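Local coordinates for protein transcriptional regulator (Saccharomonospora viridis, PDB 4KWA) that probably binds DNA and regulates transcription as a TetR-family repressor, holding choline in a helical pocket, the chain being the C-terminal part of a longer protein, at residues L10-R15 / H28-E33; E54-N59 / S100-V105; L87-P92 / C173-M178; M132-G137 / Q146-L151; A157-L162 / Q180-F185. All blocks are in the same frame, centred on the assembly; numbering follows the deposited sequence. Where two conformers were deposited one is given.

Interaction 1. Residues L10-R15 / H28-E33. With EDO (1,2-ethanediol), chain D.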
# COMPACT_ATOMS: atom_id res chain seq x y z
N LEU A 10 -13.69 11.11 -17.92
CA LEU A 10 -13.06 10.07 -17.10
C LEU A 10 -11.63 9.82 -17.39
O LEU A 10 -10.84 9.63 -16.49
CB LEU A 10 -13.85 8.76 -17.20
CG LEU A 10 -15.23 8.82 -16.61
CD1 LEU A 10 -15.89 7.49 -16.89
CD2 LEU A 10 -15.24 9.13 -15.14
N GLU A 11 -11.28 9.86 -18.66
CA GLU A 11 -9.86 9.67 -19.04
C GLU A 11 -8.98 10.78 -18.50
O GLU A 11 -7.90 10.52 -17.93
CB GLU A 11 -9.73 9.59 -20.54
CG GLU A 11 -8.37 9.06 -20.94
CD GLU A 11 -8.36 8.51 -22.37
OE1 GLU A 11 -9.43 8.54 -23.02
OE2 GLU A 11 -7.30 8.00 -22.82
N THR A 12 -9.46 12.00 -18.64
CA THR A 12 -8.78 13.20 -18.14
C THR A 12 -8.70 13.15 -16.59
O THR A 12 -7.59 13.33 -16.01
CB THR A 12 -9.44 14.49 -18.69
OG1 THR A 12 -9.34 14.52 -20.12
CG2 THR A 12 -8.80 15.69 -18.15
N ALA A 13 -9.86 12.92 -15.93
CA ALA A 13 -9.86 12.79 -14.44
C ALA A 13 -8.91 11.76 -13.90
O ALA A 13 -8.20 12.03 -12.93
CB ALA A 13 -11.27 12.58 -13.89
N TRP A 14 -8.81 10.57 -14.55
CA TRP A 14 -7.89 9.51 -14.12
C TRP A 14 -6.45 9.93 -14.07
O TRP A 14 -5.75 9.80 -13.04
CB TRP A 14 -8.00 8.29 -15.04
CG TRP A 14 -7.12 7.11 -14.61
CD1 TRP A 14 -5.86 6.73 -15.09
CD2 TRP A 14 -7.48 6.14 -13.61
NE1 TRP A 14 -5.43 5.60 -14.39
CE2 TRP A 14 -6.42 5.21 -13.52
CE3 TRP A 14 -8.58 5.99 -12.79
CZ2 TRP A 14 -6.44 4.12 -12.62
CZ3 TRP A 14 -8.62 4.89 -11.89
CH2 TRP A 14 -7.54 3.96 -11.83
N ARG A 15 -6.04 10.59 -15.15
CA ARG A 15 -4.69 11.10 -15.30
C ARG A 15 -4.34 12.22 -14.29
O ARG A 15 -3.28 12.16 -13.63
CB ARG A 15 -4.47 11.50 -16.76
CG ARG A 15 -3.04 11.97 -17.06
CD ARG A 15 -2.82 12.35 -18.48
NE ARG A 15 -3.80 13.25 -19.08
CZ ARG A 15 -4.78 12.79 -19.83
NH1 ARG A 15 -4.89 11.47 -19.97
NH2 ARG A 15 -5.67 13.57 -20.33
N HIS A 28 -12.67 22.39 -12.18
CA HIS A 28 -12.27 23.30 -13.25
C HIS A 28 -10.95 22.83 -13.89
O HIS A 28 -10.65 23.23 -14.96
CB HIS A 28 -12.14 24.74 -12.79
CG HIS A 28 -10.81 25.08 -12.19
ND1 HIS A 28 -10.53 24.93 -10.85
CD2 HIS A 28 -9.68 25.56 -12.76
CE1 HIS A 28 -9.28 25.29 -10.61
NE2 HIS A 28 -8.74 25.67 -11.76
N ASP A 29 -10.15 22.03 -13.18
CA ASP A 29 -8.88 21.49 -13.76
C ASP A 29 -9.29 20.55 -14.89
O ASP A 29 -8.65 20.50 -15.96
CB ASP A 29 -8.09 20.72 -12.73
CG ASP A 29 -7.58 21.57 -11.63
OD1 ASP A 29 -7.09 22.66 -11.98
OD2 ASP A 29 -7.54 21.13 -10.44
N ILE A 30 -10.30 19.74 -14.63
CA ILE A 30 -10.81 18.85 -15.67
C ILE A 30 -11.43 19.61 -16.82
O ILE A 30 -11.10 19.39 -18.01
CB ILE A 30 -11.80 17.85 -15.09
CG1 ILE A 30 -11.15 17.08 -14.01
CG2 ILE A 30 -12.25 16.82 -16.12
CD1 ILE A 30 -12.08 16.36 -13.03
N ALA A 31 -12.26 20.60 -16.50
CA ALA A 31 -12.98 21.39 -17.51
C ALA A 31 -11.99 22.17 -18.38
O ALA A 31 -12.19 22.23 -19.60
CB ALA A 31 -13.96 22.29 -16.86
N SER A 32 -10.92 22.71 -17.78
CA SER A 32 -9.89 23.46 -18.53
C SER A 32 -9.13 22.59 -19.51
O SER A 32 -8.75 23.00 -20.63
CB SER A 32 -8.83 24.03 -17.57
OG SER A 32 -9.38 25.16 -16.94
N GLU A 33 -8.80 21.43 -19.06
CA GLU A 33 -8.04 20.51 -19.87
C GLU A 33 -8.79 20.09 -21.09
O GLU A 33 -8.21 19.84 -22.16
CB GLU A 33 -7.76 19.31 -19.01
CG GLU A 33 -7.07 18.16 -19.69
CD GLU A 33 -5.71 17.88 -19.20
OE1 GLU A 33 -5.29 16.78 -19.60
OE2 GLU A 33 -5.12 18.72 -18.46
C1 EDO D . -1.73 15.72 -17.41
O1 EDO D . -3.03 15.97 -18.18
C2 EDO D . -1.88 15.42 -15.91
O2 EDO D . -1.27 16.26 -14.86
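Glu33 reaches from helix 27-34 across Thr12 to Arg15 on helix 2-20. Its CB lies 3.9 Å from Thr12 CG2, and the next carbon, CG, presses closer, 3.4 Å from Thr12 CG2; the two side chains run antiparallel past one another. The chain then bends at chi2 (114°), which swings CD out over the methyl toward the arginine. At the tip, OE1 meets Arg15 NH2 at 3.3 Å in a salt bridge whose hydrogen bond is long and weak, though nearly straight (173°), OE1 meeting the guanidinium at its edge, near its plane, with the two planes 24° apart. An ethanediol, probably from the crystallisation liquor, takes a hydrogen bond from Arg15 NE through its O1 at 3.0 Å, and the same O1 sits 2.8 Å from Glu33 OE1. Deeper in, Ile30 closes the contact: its CG2 is 4.2 Å from Thr12 CG2 and its CD1 is 4.0 Å from Ala13 CB. Thr12 turns its hydroxyl back to Arg8 O of its own helix, leaving the methyl for the partner. Helix 48-71 backs Ala13 through Ile51. Residues 28-33 belong to the predicted helix-turn-helix, so the first helix packs here against that motif within the TetR-type DNA-binding domain.

Interaction 2. Residues E54-N59 / S100-V105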
# COMPACT_ATOMS: atom_id res chain seq x y z
N GLU A 54 -16.40 6.20 -11.02
CA GLU A 54 -16.62 5.80 -12.43
C GLU A 54 -15.33 5.69 -13.23
O GLU A 54 -15.17 4.84 -14.18
CB GLU A 54 -17.63 6.75 -13.08
CG GLU A 54 -19.03 6.71 -12.44
CD GLU A 54 -19.68 5.30 -12.47
OE1 GLU A 54 -19.33 4.53 -13.40
OE2 GLU A 54 -20.54 4.98 -11.60
N ALA A 55 -14.34 6.48 -12.79
CA ALA A 55 -13.00 6.42 -13.42
C ALA A 55 -12.33 5.10 -13.03
O ALA A 55 -11.69 4.43 -13.88
CB ALA A 55 -12.10 7.61 -12.93
N LEU A 56 -12.57 4.67 -11.82
CA LEU A 56 -11.96 3.40 -11.35
C LEU A 56 -12.64 2.25 -12.13
O LEU A 56 -11.99 1.30 -12.57
CB LEU A 56 -12.23 3.18 -9.89
CG LEU A 56 -11.52 4.13 -8.95
CD1 LEU A 56 -12.06 4.01 -7.55
CD2 LEU A 56 -10.05 3.82 -8.95
N ARG A 57 -13.95 2.31 -12.26
CA ARG A 57 -14.64 1.25 -12.95
C ARG A 57 -14.14 1.12 -14.38
O ARG A 57 -13.86 0.00 -14.87
CB ARG A 57 -16.13 1.50 -12.95
CG ARG A 57 -17.00 0.28 -13.28
CD ARG A 57 -18.47 0.63 -13.42
NE ARG A 57 -18.96 1.59 -12.40
CZ ARG A 57 -19.25 1.29 -11.14
NH1 ARG A 57 -19.75 2.23 -10.34
NH2 ARG A 57 -19.12 0.05 -10.72
N ARG A 58 -13.97 2.26 -15.04
CA ARG A 58 -13.48 2.25 -16.42
C ARG A 58 -12.06 1.70 -16.49
O ARG A 58 -11.69 0.91 -17.39
CB ARG A 58 -13.54 3.67 -17.08
CG ARG A 58 -13.12 3.64 -18.55
CD ARG A 58 -13.12 5.08 -19.13
NE ARG A 58 -12.30 5.16 -20.34
CZ ARG A 58 -11.01 5.48 -20.39
NH1 ARG A 58 -10.32 5.80 -19.28
NH2 ARG A 58 -10.40 5.50 -21.58
N ASN A 59 -11.23 2.05 -15.53
CA ASN A 59 -9.88 1.58 -15.59
C ASN A 59 -9.77 0.11 -15.29
O ASN A 59 -8.90 -0.56 -15.84
CB ASN A 59 -9.01 2.40 -14.65
CG ASN A 59 -7.64 1.85 -14.56
OD1 ASN A 59 -7.40 0.93 -13.74
ND2 ASN A 59 -6.81 2.20 -15.53
N SER A 100 -0.47 4.83 -8.95
CA SER A 100 -0.70 6.09 -8.23
C SER A 100 -2.13 6.17 -7.72
O SER A 100 -2.37 6.66 -6.61
CB SER A 100 -0.39 7.32 -9.10
OG SER A 100 0.98 7.42 -9.47
N VAL A 101 -3.08 5.74 -8.54
CA VAL A 101 -4.46 5.77 -8.19
C VAL A 101 -4.80 4.67 -7.17
O VAL A 101 -5.56 4.96 -6.22
CB VAL A 101 -5.33 5.62 -9.41
CG1 VAL A 101 -6.79 5.46 -8.98
CG2 VAL A 101 -5.10 6.84 -10.29
N TRP A 102 -4.29 3.45 -7.38
CA TRP A 102 -4.55 2.36 -6.41
C TRP A 102 -4.08 2.68 -5.02
O TRP A 102 -4.85 2.41 -4.07
CB TRP A 102 -4.19 0.93 -6.86
CG TRP A 102 -4.97 0.51 -8.09
CD1 TRP A 102 -4.44 0.28 -9.32
CD2 TRP A 102 -6.40 0.31 -8.21
NE1 TRP A 102 -5.44 -0.07 -10.21
CE2 TRP A 102 -6.65 -0.02 -9.57
CE3 TRP A 102 -7.51 0.46 -7.33
CZ2 TRP A 102 -7.93 -0.30 -10.04
CZ3 TRP A 102 -8.79 0.17 -7.79
CH2 TRP A 102 -8.99 -0.19 -9.15
N LEU A 103 -2.91 3.29 -4.88
CA LEU A 103 -2.45 3.74 -3.56
C LEU A 103 -3.53 4.67 -2.93
O LEU A 103 -3.79 4.64 -1.70
CB LEU A 103 -1.12 4.49 -3.59
CG LEU A 103 0.18 3.70 -3.36
CD1 LEU A 103 0.39 2.62 -4.38
CD2 LEU A 103 1.42 4.55 -3.28
N GLN A 104 -4.13 5.53 -3.73
CA GLN A 104 -5.16 6.45 -3.16
C GLN A 104 -6.46 5.69 -2.79
O GLN A 104 -7.21 6.04 -1.87
CB GLN A 104 -5.40 7.59 -4.13
CG GLN A 104 -4.18 8.40 -4.46
CD GLN A 104 -4.52 9.44 -5.53
OE1 GLN A 104 -5.36 10.33 -5.31
NE2 GLN A 104 -3.83 9.37 -6.58
N VAL A 105 -6.73 4.68 -3.60
CA VAL A 105 -7.89 3.88 -3.37
C VAL A 105 -7.81 3.08 -2.11
O VAL A 105 -8.81 2.94 -1.37
CB VAL A 105 -8.18 2.99 -4.59
CG1 VAL A 105 -9.25 1.91 -4.32
CG2 VAL A 105 -8.74 3.91 -5.65
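Asn59, which lies against Trp102, gives its amide ND2 to Glu98 OE2, while its OD1 is buried with no hydrogen-bonding partner in the model. In this TetR-type fold the contact joins helix 48-71, the link out of the DNA-binding domain, to helix 94-109 of the ligand-binding domain; the N-to-C directions of the two segments lie 128° apart. Asn59 CG stands anti to the backbone N (chi1 174°), and OD1 approaches Trp102 CZ2 obliquely at 3.9 Å, the amide and indole planes 59° apart. The apolar centre is Leu56, whose CD2 meets three side chains of the other helix: Val101 CG1 at 3.6 Å, Val105 CG2 also at 3.6 Å and Trp102 CZ3 at 4.0 Å. Trp14 from helix 2-20 and Ile115 from helix 113-139 also pack on Leu56. The indole of Trp102 touches the bound choline as well, so one ring borders both the interdomain packing and the ligand. The second branch of Leu56, CD1, lies 3.8 Å from Val105 CG2.

Interaction 3. Residues L87-P92 / C173-M178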
# COMPACT_ATOMS: atom_id res chain seq x y z
N LEU A 87 2.73 -7.40 -16.05
CA LEU A 87 1.59 -6.47 -16.16
C LEU A 87 1.30 -5.67 -14.87
O LEU A 87 0.61 -4.67 -14.91
CB LEU A 87 0.32 -7.24 -16.44
CG LEU A 87 0.18 -7.78 -17.82
CD1 LEU A 87 -1.10 -8.60 -17.78
CD2 LEU A 87 0.09 -6.59 -18.76
N GLN A 88 1.80 -6.13 -13.72
CA GLN A 88 1.64 -5.44 -12.49
C GLN A 88 2.73 -4.50 -12.18
O GLN A 88 2.64 -3.85 -11.14
CB GLN A 88 1.52 -6.40 -11.28
CG GLN A 88 0.50 -7.51 -11.45
CD GLN A 88 -0.79 -7.16 -12.24
OE1 GLN A 88 -1.16 -7.89 -13.21
NE2 GLN A 88 -1.50 -6.13 -11.82
N LEU A 89 3.80 -4.42 -12.98
CA LEU A 89 4.86 -3.49 -12.65
C LEU A 89 4.46 -2.07 -12.90
O LEU A 89 3.79 -1.80 -13.86
CB LEU A 89 6.10 -3.83 -13.46
CG LEU A 89 6.56 -5.26 -13.24
CD1 LEU A 89 7.79 -5.50 -14.10
CD2 LEU A 89 6.81 -5.59 -11.80
N PRO A 90 4.93 -1.12 -12.08
CA PRO A 90 4.53 0.25 -12.32
C PRO A 90 5.43 0.88 -13.37
O PRO A 90 6.13 1.85 -13.06
CB PRO A 90 4.78 0.92 -10.97
CG PRO A 90 5.84 0.07 -10.36
CD PRO A 90 5.48 -1.32 -10.72
N THR A 91 5.39 0.36 -14.60
CA THR A 91 6.23 0.92 -15.67
C THR A 91 5.78 2.33 -16.08
O THR A 91 4.61 2.76 -15.96
CB THR A 91 6.28 -0.06 -16.83
OG1 THR A 91 4.97 -0.47 -17.14
CG2 THR A 91 6.95 -1.30 -16.43
N PRO A 92 6.72 3.10 -16.65
CA PRO A 92 6.40 4.43 -17.11
C PRO A 92 5.05 4.50 -17.86
O PRO A 92 4.73 3.60 -18.58
CB PRO A 92 7.58 4.76 -18.01
CG PRO A 92 8.71 3.89 -17.51
CD PRO A 92 8.15 2.78 -16.69
N CYS A 173 15.68 0.76 -4.95
CA CYS A 173 14.49 0.16 -5.57
C CYS A 173 14.31 0.76 -6.96
O CYS A 173 14.72 1.91 -7.26
CB CYS A 173 13.23 0.34 -4.67
SG CYS A 173 13.32 -0.55 -3.08
N SER A 174 13.84 -0.05 -7.87
CA SER A 174 13.52 0.43 -9.23
C SER A 174 12.54 -0.59 -9.75
O SER A 174 12.41 -1.66 -9.16
CB SER A 174 14.72 0.42 -10.15
OG SER A 174 15.20 -0.94 -10.26
N VAL A 175 11.89 -0.28 -10.89
CA VAL A 175 11.00 -1.32 -11.49
C VAL A 175 11.88 -2.58 -11.82
O VAL A 175 11.41 -3.69 -11.71
CB VAL A 175 10.36 -0.81 -12.79
CG1 VAL A 175 9.60 -1.92 -13.51
CG2 VAL A 175 9.41 0.35 -12.53
N ASP A 176 13.11 -2.41 -12.38
CA ASP A 176 13.98 -3.56 -12.70
C ASP A 176 14.24 -4.41 -11.46
O ASP A 176 14.17 -5.63 -11.50
CB ASP A 176 15.34 -3.12 -13.30
CG ASP A 176 15.22 -2.56 -14.74
OD1 ASP A 176 14.35 -2.96 -15.51
OD2 ASP A 176 16.09 -1.75 -15.12
N HIS A 177 14.45 -3.75 -10.31
CA HIS A 177 14.73 -4.51 -9.06
C HIS A 177 13.49 -5.30 -8.60
O HIS A 177 13.59 -6.44 -8.21
CB HIS A 177 15.34 -3.63 -8.00
CG HIS A 177 16.73 -3.15 -8.38
ND1 HIS A 177 17.03 -1.82 -8.63
CD2 HIS A 177 17.88 -3.83 -8.62
CE1 HIS A 177 18.31 -1.70 -8.95
NE2 HIS A 177 18.85 -2.91 -8.95
N MSE A 178 12.32 -4.66 -8.71
CA MSE A 178 11.06 -5.32 -8.35
C MSE A 178 10.83 -6.55 -9.25
O MSE A 178 10.35 -7.62 -8.82
CB MSE A 178 9.94 -4.25 -8.54
CG MSE A 178 8.59 -4.90 -8.44
SE MSE A 178 7.23 -3.46 -8.21
CE MSE A 178 5.68 -4.57 -8.11
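Val175, at the start of helix 175-190, meets the loop 87-92 with both methyls, inside the C-terminal ligand-binding domain of the TetR-type fold. CG1 touches both Leu89 CB and Thr91 CG2, 4.0 Å from each, and CG2 lies 3.6 Å from Pro90 O. Pro90 is the centre of an inverse gamma turn, closed by a weak hydrogen bond from Thr91 N to Leu89 O, and the sharp bend brings three consecutive residues onto one valine. A turn further along the helix, selenomethionine Met178 extends from CG onward: its SE meets Pro90 CD tip to tip at 3.7 Å, while its CG lies alongside Leu89, 3.9 Å from Leu89 CD2. In the next shell, Val166 of helix 148-168 touches both Pro90 and Met178, and Trp99 of helix 94-109 packs on Pro90 while donating its NE1 to Gln88 O. Gln88 and Trp99 both line the choline pocket, so the loop contributes to it through Gln88, just before the turn. The helix start is fixed by its N-cap, Ser174, whose OG accepts from His177 N at 2.9 Å.

Interaction 4. Residues M132-G137 / Q146-L151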
# COMPACT_ATOMS: atom_id res chain seq x y z
N MSE A 132 -5.71 -19.55 -10.03
CA MSE A 132 -5.99 -20.44 -11.12
C MSE A 132 -4.74 -20.71 -11.87
O MSE A 132 -4.56 -21.84 -12.34
CB MSE A 132 -7.08 -19.87 -12.02
CG MSE A 132 -7.33 -20.78 -13.20
SE MSE A 132 -8.51 -19.75 -14.42
CE MSE A 132 -7.42 -18.29 -15.24
N THR A 133 -3.88 -19.71 -12.05
CA THR A 133 -2.62 -19.95 -12.78
C THR A 133 -1.69 -20.95 -12.06
O THR A 133 -1.05 -21.83 -12.66
CB THR A 133 -1.95 -18.62 -13.00
OG1 THR A 133 -2.96 -17.79 -13.66
CG2 THR A 133 -0.65 -18.73 -13.91
N ILE A 134 -1.61 -20.78 -10.75
CA ILE A 134 -0.87 -21.69 -9.91
C ILE A 134 -1.37 -23.11 -10.07
O ILE A 134 -0.52 -23.99 -10.31
CB ILE A 134 -0.84 -21.20 -8.44
CG1 ILE A 134 -0.01 -19.91 -8.41
CG2 ILE A 134 -0.25 -22.24 -7.53
CD1 ILE A 134 -0.25 -19.07 -7.17
N ARG A 135 -2.69 -23.36 -9.96
CA ARG A 135 -3.21 -24.71 -10.11
C ARG A 135 -2.98 -25.26 -11.53
O ARG A 135 -2.77 -26.44 -11.75
CB ARG A 135 -4.72 -24.73 -9.74
CG ARG A 135 -4.95 -24.31 -8.31
CD ARG A 135 -6.44 -24.32 -7.96
NE ARG A 135 -6.82 -23.74 -6.67
CZ ARG A 135 -7.45 -22.56 -6.57
NH1 ARG A 135 -7.86 -21.88 -7.70
NH2 ARG A 135 -7.78 -22.13 -5.39
N THR A 136 -2.97 -24.42 -12.55
CA THR A 136 -2.63 -24.99 -13.86
C THR A 136 -1.15 -25.47 -13.92
O THR A 136 -0.88 -26.57 -14.45
CB THR A 136 -2.91 -23.98 -15.01
OG1 THR A 136 -4.25 -23.53 -14.95
CG2 THR A 136 -2.70 -24.55 -16.38
N GLY A 137 -0.23 -24.63 -13.47
CA GLY A 137 1.22 -24.99 -13.47
C GLY A 137 1.45 -26.22 -12.61
O GLY A 137 2.38 -27.03 -12.85
N GLN A 146 1.35 -26.95 -3.34
CA GLN A 146 1.33 -26.01 -2.28
C GLN A 146 -0.10 -25.45 -2.36
O GLN A 146 -0.73 -25.51 -3.45
CB GLN A 146 2.33 -24.96 -2.73
CG GLN A 146 3.03 -24.11 -1.77
CD GLN A 146 3.63 -22.88 -2.50
OE1 GLN A 146 4.42 -22.94 -3.51
NE2 GLN A 146 3.25 -21.77 -2.00
N ASP A 147 -0.61 -24.92 -1.26
CA ASP A 147 -1.95 -24.34 -1.30
C ASP A 147 -1.89 -23.06 -2.15
O ASP A 147 -1.12 -22.10 -1.88
CB ASP A 147 -2.44 -24.08 0.11
CG ASP A 147 -3.77 -23.44 0.17
OD1 ASP A 147 -3.90 -22.29 -0.24
OD2 ASP A 147 -4.70 -24.07 0.71
N ALA A 148 -2.66 -23.08 -3.22
CA ALA A 148 -2.71 -21.97 -4.17
C ALA A 148 -3.34 -20.73 -3.65
O ALA A 148 -3.07 -19.64 -4.13
CB ALA A 148 -3.42 -22.39 -5.44
N ASP A 149 -4.24 -20.88 -2.71
CA ASP A 149 -4.85 -19.71 -2.14
C ASP A 149 -3.83 -18.94 -1.22
O ASP A 149 -3.79 -17.70 -1.23
CB ASP A 149 -6.04 -20.21 -1.27
CG ASP A 149 -7.31 -20.48 -2.05
OD1 ASP A 149 -8.04 -19.50 -2.30
OD2 ASP A 149 -7.70 -21.65 -2.26
N GLU A 150 -3.10 -19.66 -0.39
CA GLU A 150 -2.10 -19.02 0.49
C GLU A 150 -1.04 -18.36 -0.36
O GLU A 150 -0.61 -17.22 -0.05
CB GLU A 150 -1.45 -20.03 1.46
CG GLU A 150 -2.31 -20.51 2.62
CD GLU A 150 -2.55 -19.48 3.75
OE1 GLU A 150 -3.03 -19.94 4.81
OE2 GLU A 150 -2.27 -18.24 3.65
N LEU A 151 -0.67 -19.05 -1.44
CA LEU A 151 0.31 -18.55 -2.39
C LEU A 151 -0.21 -17.34 -3.14
O LEU A 151 0.53 -16.41 -3.33
CB LEU A 151 0.79 -19.67 -3.32
CG LEU A 151 1.80 -19.20 -4.39
CD1 LEU A 151 2.96 -18.45 -3.74
CD2 LEU A 151 2.35 -20.38 -5.19
O HOH W 1 -9.09 -20.07 -5.03
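The connection between helix 113-139 and helix 148-168 in the ligand-binding domain is bridged by Ile134 and Arg135 on one side and Ala148, Asp149 and Leu151 on the other. Ala148 CB touches two neighbours on the first helix, 3.8 Å from Ile134 CG2 and equally near Arg135 CG. The Ile134 side chain crosses Leu151 at a slant; its CD1 comes within 3.5 Å of Leu151 CG, tighter than usual van der Waals contact. Leu151 also touches Phe185 and Ile190 of helix 175-190, so this apolar patch continues into the last helix of the TetR-type C-terminal domain. Arg135 is extended from CG to NE and lays one face of its guanidinium over the Ala148 methyl. Its NH2 ends at 3.2 Å from Asp149 OD2, a salt bridge whose hydrogen bond is weak and bent (121°), although OD2 lies at the edge of the guanidinium, near its plane; the carboxylate plane is turned 65° from it. A water accepts from Arg135 NH2 and donates to Asp149 OD1 at 3.0 Å, although it lies doubtfully close to the arginine. Tyr127 OH is another partner of Asp149 OD1. The second helix begins with an N-cap: Asp147 OD1 accepts from Glu150 N at 2.8 Å in a nearly straight bond, and more weakly from Asp149 N. Before the cap, Gln138 NE2 holds Gln146 O.

Interaction 5. Residues A157-L162 / Q180-F185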
# COMPACT_ATOMS: atom_id res chain seq x y z
N ALA A 157 0.23 -9.85 -2.05
CA ALA A 157 0.80 -9.03 -0.99
C ALA A 157 2.21 -8.54 -1.31
O ALA A 157 2.50 -7.29 -1.13
CB ALA A 157 0.71 -9.70 0.36
N LEU A 158 3.06 -9.45 -1.81
CA LEU A 158 4.45 -9.15 -2.14
C LEU A 158 4.48 -8.07 -3.23
O LEU A 158 5.18 -7.08 -3.17
CB LEU A 158 5.17 -10.41 -2.55
CG LEU A 158 6.65 -10.26 -2.94
CD1 LEU A 158 7.47 -9.62 -1.83
CD2 LEU A 158 7.27 -11.58 -3.31
N ILE A 159 3.64 -8.28 -4.21
CA ILE A 159 3.55 -7.34 -5.29
C ILE A 159 3.20 -5.97 -4.82
O ILE A 159 3.84 -4.98 -5.24
CB ILE A 159 2.58 -7.80 -6.38
CG1 ILE A 159 3.14 -9.00 -7.14
CG2 ILE A 159 2.17 -6.59 -7.25
CD1 ILE A 159 2.15 -9.74 -8.00
N ASP A 160 2.13 -5.84 -4.05
CA ASP A 160 1.71 -4.50 -3.51
C ASP A 160 2.81 -3.80 -2.65
O ASP A 160 3.10 -2.63 -2.80
CB ASP A 160 0.43 -4.67 -2.71
CG ASP A 160 -0.77 -4.90 -3.57
OD1 ASP A 160 -0.72 -4.61 -4.75
OD2 ASP A 160 -1.74 -5.31 -3.05
N GLY A 161 3.46 -4.56 -1.79
CA GLY A 161 4.53 -4.07 -1.00
C GLY A 161 5.74 -3.55 -1.77
O GLY A 161 6.36 -2.53 -1.43
N LEU A 162 6.13 -4.29 -2.77
CA LEU A 162 7.23 -3.91 -3.64
C LEU A 162 6.83 -2.71 -4.39
O LEU A 162 7.67 -1.78 -4.52
CB LEU A 162 7.62 -5.09 -4.57
CG LEU A 162 8.28 -6.29 -3.83
CD1 LEU A 162 8.32 -7.40 -4.86
CD2 LEU A 162 9.69 -5.89 -3.38
N GLN A 180 13.09 -8.30 -10.85
CA GLN A 180 14.08 -9.32 -10.42
C GLN A 180 13.65 -10.06 -9.11
O GLN A 180 13.66 -11.28 -9.04
CB GLN A 180 15.47 -8.67 -10.20
CG GLN A 180 16.59 -9.73 -10.15
CD GLN A 180 17.99 -9.15 -10.33
OE1 GLN A 180 18.89 -9.81 -10.86
NE2 GLN A 180 18.17 -7.90 -9.92
N HIS A 181 13.24 -9.28 -8.12
CA HIS A 181 12.77 -9.87 -6.88
C HIS A 181 11.59 -10.83 -7.09
O HIS A 181 11.50 -11.93 -6.52
CB HIS A 181 12.40 -8.73 -5.89
CG HIS A 181 12.11 -9.24 -4.51
ND1 HIS A 181 13.03 -9.16 -3.48
CD2 HIS A 181 11.11 -10.02 -4.04
CE1 HIS A 181 12.56 -9.80 -2.42
NE2 HIS A 181 11.39 -10.30 -2.72
N LEU A 182 10.59 -10.41 -7.87
CA LEU A 182 9.41 -11.20 -8.13
C LEU A 182 9.72 -12.47 -8.99
O LEU A 182 9.23 -13.54 -8.68
CB LEU A 182 8.34 -10.34 -8.82
CG LEU A 182 7.58 -9.35 -7.92
CD1 LEU A 182 6.75 -8.35 -8.73
CD2 LEU A 182 6.74 -10.13 -6.92
N ASN A 183 10.58 -12.31 -9.99
CA ASN A 183 11.02 -13.45 -10.79
C ASN A 183 11.82 -14.44 -9.88
O ASN A 183 11.65 -15.67 -10.01
CB ASN A 183 11.69 -12.94 -12.09
CG ASN A 183 10.66 -12.58 -13.17
OD1 ASN A 183 10.35 -11.40 -13.42
ND2 ASN A 183 10.06 -13.60 -13.75
N ASP A 184 12.63 -13.96 -8.93
CA ASP A 184 13.33 -14.83 -7.96
C ASP A 184 12.34 -15.59 -7.09
O ASP A 184 12.52 -16.73 -6.79
CB ASP A 184 14.33 -14.05 -7.13
CG ASP A 184 15.58 -13.65 -7.94
OD1 ASP A 184 15.74 -14.20 -9.07
OD2 ASP A 184 16.43 -12.83 -7.46
N PHE A 185 11.29 -14.93 -6.65
CA PHE A 185 10.29 -15.57 -5.81
C PHE A 185 9.64 -16.67 -6.66
O PHE A 185 9.36 -17.73 -6.15
CB PHE A 185 9.22 -14.51 -5.42
CG PHE A 185 8.08 -15.07 -4.56
CD1 PHE A 185 8.26 -15.36 -3.23
CD2 PHE A 185 6.87 -15.33 -5.11
CE1 PHE A 185 7.26 -15.94 -2.47
CE2 PHE A 185 5.84 -15.93 -4.34
CZ PHE A 185 6.05 -16.17 -3.04
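Leu158 and Phe185 both carry CG anti to the backbone N (chi1 180° and 178°), each projecting from its helix toward the other. Leu158 CD2 comes over one face of the Phe185 ring, 3.8 Å from Phe185 CG, in a CH-pi contact 23° off the ring normal. Leu182 fills the middle: its CD2 lies 3.9 Å from Leu158 CD2 and 3.8 Å from Ile159 CG1, and its CG lies 3.7 Å from Leu162 CD1. Leu162 also reaches the ring of His181, its CD1 being 3.9 Å from His181 CD2 while its CD2 stands over one face. Helices 148-168 and 175-190 form a nearly antiparallel hairpin, typical of the dimerising bundle of TetR-family regulators. Ile159 and Asp160 also pack on Trp99, and Asp160 touches choline. Within this otherwise apolar contact the His181 imidazole is hydrogen-bonded through ND1 to Glu150 OE2 and through NE2 to Arg154 NE, both of the second subunit; this pattern is consistent with a neutral imidazole protonated at ND1.

Interactions 1 and 2, with centres 14 Å apart, meet through Trp14, whose ring packs on Leu56, Asn59 and Val101, so helix 2-20, which packs on the helix-turn-helix, also contacts the junction with the ligand-binding domain. Interactions 3 and 5, 10 Å apart, share helix 175-190 and touch where Met178 CE lies 3.4 Å from Ile159 O. They supply Gln88 and Asp160 of the choline pocket, completed by Trp99, while Trp102 of interaction 2 touches the ligand too. Interaction 4 joins interaction 5 through Leu151 on Phe185, and both bond to the second subunit. Interactions 1 and 4 lie about 40 Å apart, centre to centre, on opposite sides of the chain's centre.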